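Side-chain contacts in myosin-17 (Arabidopsis thaliana, PDB 7KFL), which probably carries cargo along actin filaments in plant cells as a class XI myosin, with its globular tail serving as the cargo-binding domain: residues I311-K314 with P315-T318; S351-S354 with D355-A358. One frame throughout, in Å; residues are numbered along the deposited sequence.

Contact 1. Residues I311-K314 with P315-T318; sequences IHQK and PKKT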
loop_
_atom_site.group_PDB
_atom_site.type_symbol
_atom_site.label_atom_id
_atom_site.label_comp_id
_atom_site.label_asym_id
_atom_site.label_seq_id
_atom_site.Cartn_x
_atom_site.Cartn_y
_atom_site.Cartn_z
ATOM N N ILE A 311 -4.626 23.833 19.187
ATOM C CA ILE A 311 -5.519 23.967 20.379
ATOM C C ILE A 311 -5.230 25.317 21.044
ATOM O O ILE A 311 -4.045 25.703 21.111
ATOM C CB ILE A 311 -5.372 22.783 21.362
ATOM C CG1 ILE A 311 -6.644 22.579 22.191
ATOM C CG2 ILE A 311 -4.150 22.939 22.256
ATOM C CD1 ILE A 311 -7.798 21.975 21.421
ATOM N N HIS A 312 -6.283 26.011 21.490
ATOM C CA HIS A 312 -6.216 27.333 22.170
ATOM C C HIS A 312 -5.905 27.126 23.656
ATOM O O HIS A 312 -6.336 26.094 24.216
ATOM C CB HIS A 312 -7.520 28.118 21.969
ATOM C CG HIS A 312 -7.811 28.456 20.546
ATOM N ND1 HIS A 312 -6.951 29.218 19.778
ATOM C CD2 HIS A 312 -8.863 28.155 19.754
ATOM C CE1 HIS A 312 -7.457 29.365 18.570
ATOM N NE2 HIS A 312 -8.630 28.721 18.530
ATOM N N GLN A 313 -5.183 28.076 24.260
ATOM C CA GLN A 313 -4.872 28.113 25.715
ATOM C C GLN A 313 -4.216 26.791 26.128
ATOM O O GLN A 313 -4.846 26.029 26.884
ATOM C CB GLN A 313 -6.146 28.391 26.515
ATOM C CG GLN A 313 -6.851 29.678 26.109
ATOM C CD GLN A 313 -8.045 29.985 26.980
ATOM O OE1 GLN A 313 -8.133 31.051 27.584
ATOM N NE2 GLN A 313 -8.976 29.047 27.053
ATOM N N LYS A 314 -3.000 26.535 25.632
ATOM C CA LYS A 314 -2.165 25.358 25.996
ATOM C C LYS A 314 -1.725 25.453 27.458
ATOM O O LYS A 314 -1.692 24.436 28.148
ATOM C CB LYS A 314 -0.953 25.242 25.066
ATOM C CG LYS A 314 -1.277 24.869 23.626
ATOM C CD LYS A 314 -0.066 24.875 22.717
ATOM C CE LYS A 314 -0.416 24.650 21.262
ATOM N NZ LYS A 314 -1.129 25.810 20.675
ATOM N N PRO A 315 -1.355 26.652 27.977
ATOM C CA PRO A 315 -0.965 26.797 29.383
ATOM C C PRO A 315 -2.009 26.322 30.409
ATOM O O PRO A 315 -1.611 25.897 31.476
ATOM C CB PRO A 315 -0.750 28.310 29.542
ATOM C CG PRO A 315 -0.386 28.779 28.153
ATOM C CD PRO A 315 -1.233 27.920 27.238
ATOM N N LYS A 316 -3.301 26.407 30.071
ATOM C CA LYS A 316 -4.434 26.065 30.976
ATOM C C LYS A 316 -4.675 24.549 31.001
ATOM O O LYS A 316 -5.376 24.088 31.924
ATOM C CB LYS A 316 -5.709 26.794 30.540
ATOM C CG LYS A 316 -5.679 28.308 30.702
ATOM C CD LYS A 316 -7.032 28.960 30.514
ATOM C CE LYS A 316 -7.035 30.427 30.888
ATOM N NZ LYS A 316 -8.364 31.046 30.662
ATOM N N LYS A 317 -4.122 23.803 30.036
ATOM C CA LYS A 317 -4.365 22.343 29.865
ATOM C C LYS A 317 -3.547 21.566 30.905
ATOM O O LYS A 317 -2.397 21.969 31.175
ATOM C CB LYS A 317 -3.987 21.878 28.452
ATOM C CG LYS A 317 -4.569 22.694 27.304
ATOM C CD LYS A 317 -5.978 22.300 26.915
ATOM C CE LYS A 317 -6.741 23.428 26.252
ATOM N NZ LYS A 317 -8.150 23.055 25.990
ATOM N N THR A 318 -4.128 20.497 31.459
ATOM C CA THR A 318 -3.452 19.518 32.356
ATOM C C THR A 318 -2.765 18.455 31.489
ATOM O O THR A 318 -3.165 18.312 30.316
ATOM C CB THR A 318 -4.441 18.888 33.346
ATOM O OG1 THR A 318 -5.367 18.081 32.616
ATOM C CG2 THR A 318 -5.200 19.914 34.160
#
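Gln313 and Lys316 meet by their polar ends at the surface, beside a type I beta turn that runs from Lys314 to Lys317, in the loop joining helices 300-309 and 319-326 of the DIL domain. Lys316 NZ donates to Gln313 OE1 at 3.1 Å, approaching from above the amide plane, 48° out of it. Both chains are extended beyond CG, and the methylene Lys316 CD rests 3.8 Å from Gln313 CD, adding van der Waals contact with the amide carbon. Within the turn, Lys317 N donates to Lys314 O at 3.1 Å, the bond that closes it. Lys317 bends at chi2 (-83°), which lays its chain back over the preceding backbone: CE lies 3.3 Å from Gln313 O and 3.4 Å from His312 O, while its end passes beside Ile311 CG1. Lys314 itself is buried, and its chain also runs back toward the start of the loop. Its ammonium has three acceptors, for Leu309 O at the end of helix 300-309 and Tyr342 OH join a carbonyl of this loop; bent at chi4 (70°), the chain puts NZ 3.0 Å from Ile311 O, nearly on the line of that C=O bond.

Contact 2. Residues S351-S354 with D355-A358; sequences SVSS and DVIA
Val352 enters first, its CG2 methyl reaching two residues of the first helical turn. This branch lies 3.8 Å from Val356 CG1 and equally near Ile357 CG1, the valine side chains crossing at about a right angle. The cluster extends beyond the segments, as Val352 and Val356 both touch Ile322 of helix 319-326 and Ile357 leans on Tyr336 of helix 332-341. Ser353 follows at the N-cap. Its chi1 of 83° sets OG between the backbone N and the carbonyl carbon, from where it accepts a bond from Val356 N at 3.1 Å, with an N-H...O angle of 150°. The same hydroxyl oxygen also packs 3.2 Å from Val356 CG2. Ser353 O accepts in turn from Ile357 N at 3.0 Å, and more weakly from Val356 N. With an alanine here, Val356 N would probably lose its side-chain acceptor and be left, within this turn, with the weak bond to Ser353 O, so that the first turn is less firmly fixed. Ser354 continues the i to i+4 pattern that Ser353 O opens: its carbonyl oxygen takes Ala358 N at 2.8 Å. A serine N-cap whose OG accepts from the backbone N three residues on is combined here with a hydrophobic staple, Val352 before the cap against Ile357 four residues after it, at the start of helix 354-369.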
loop_
_atom_site.group_PDB
_atom_site.type_symbol
_atom_site.label_atom_id
_atom_site.label_comp_id
_atom_site.label_asym_id
_atom_site.label_seq_id
_atom_site.Cartn_x
_atom_site.Cartn_y
_atom_site.Cartn_z
ATOM N N SER A 351 3.211 27.499 24.850
ATOM C CA SER A 351 3.111 26.017 24.907
ATOM C C SER A 351 2.353 25.599 26.174
ATOM O O SER A 351 1.715 26.469 26.798
ATOM C CB SER A 351 4.481 25.390 24.849
ATOM O OG SER A 351 4.382 23.986 24.677
ATOM N N VAL A 352 2.413 24.310 26.523
ATOM C CA VAL A 352 1.857 23.747 27.791
ATOM C C VAL A 352 2.674 24.305 28.965
ATOM O O VAL A 352 3.820 24.747 28.731
ATOM C CB VAL A 352 1.848 22.204 27.779
ATOM C CG1 VAL A 352 0.943 21.657 26.685
ATOM C CG2 VAL A 352 3.246 21.611 27.659
ATOM N N SER A 353 2.107 24.286 30.177
ATOM C CA SER A 353 2.687 24.912 31.398
ATOM C C SER A 353 4.008 24.226 31.769
ATOM O O SER A 353 4.193 23.051 31.400
ATOM C CB SER A 353 1.711 24.892 32.551
ATOM O OG SER A 353 1.739 23.644 33.229
ATOM N N SER A 354 4.889 24.949 32.470
ATOM C CA SER A 354 6.191 24.455 32.993
ATOM C C SER A 354 5.962 23.253 33.918
ATOM O O SER A 354 6.816 22.342 33.925
ATOM C CB SER A 354 6.937 25.560 33.696
ATOM O OG SER A 354 8.131 25.069 34.286
ATOM N N ASP A 355 4.852 23.261 34.668
ATOM C CA ASP A 355 4.427 22.160 35.576
ATOM C C ASP A 355 4.124 20.905 34.750
ATOM O O ASP A 355 4.461 19.803 35.221
ATOM C CB ASP A 355 3.220 22.569 36.427
ATOM C CG ASP A 355 3.575 23.458 37.608
ATOM O OD1 ASP A 355 4.207 22.946 38.556
ATOM O OD2 ASP A 355 3.223 24.655 37.570
ATOM N N VAL A 356 3.509 21.068 33.572
ATOM C CA VAL A 356 3.180 19.956 32.628
ATOM C C VAL A 356 4.485 19.418 32.022
ATOM O O VAL A 356 4.624 18.183 31.952
ATOM C CB VAL A 356 2.180 20.399 31.540
ATOM C CG1 VAL A 356 2.011 19.349 30.451
ATOM C CG2 VAL A 356 0.825 20.759 32.132
ATOM N N ILE A 357 5.399 20.305 31.607
ATOM C CA ILE A 357 6.728 19.942 31.021
ATOM C C ILE A 357 7.580 19.247 32.092
ATOM O O ILE A 357 8.371 18.355 31.723
ATOM C CB ILE A 357 7.436 21.176 30.421
ATOM C CG1 ILE A 357 6.706 21.681 29.173
ATOM C CG2 ILE A 357 8.903 20.882 30.127
ATOM C CD1 ILE A 357 7.217 23.000 28.635
ATOM N N ALA A 358 7.431 19.640 33.362
ATOM C CA ALA A 358 8.119 19.026 34.524
ATOM C C ALA A 358 7.666 17.569 34.685
ATOM O O ALA A 358 8.539 16.704 34.879
ATOM C CB ALA A 358 7.851 19.828 35.774
#

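Contact 1 and contact 2 illustrate how two loops that each lead into a helix can be packed against one another. They come one after the other along the chain, yet their centres are only about 10 Å apart, at one end of the molecule, about 37 and 39 Å from the centre of the chain. The beta turn fits against the approach to the cap and the first helical turn: Pro315 CD lies 3.3 Å from Ser351 O, and Lys317 O sits 3.6 Å from Val356 CG2. These are packing contacts between side-chain carbons and backbone oxygens. Thr318 and Ser353 are the N-caps of helices 319-326 and 354-369, which touch through Leu319 and Val356.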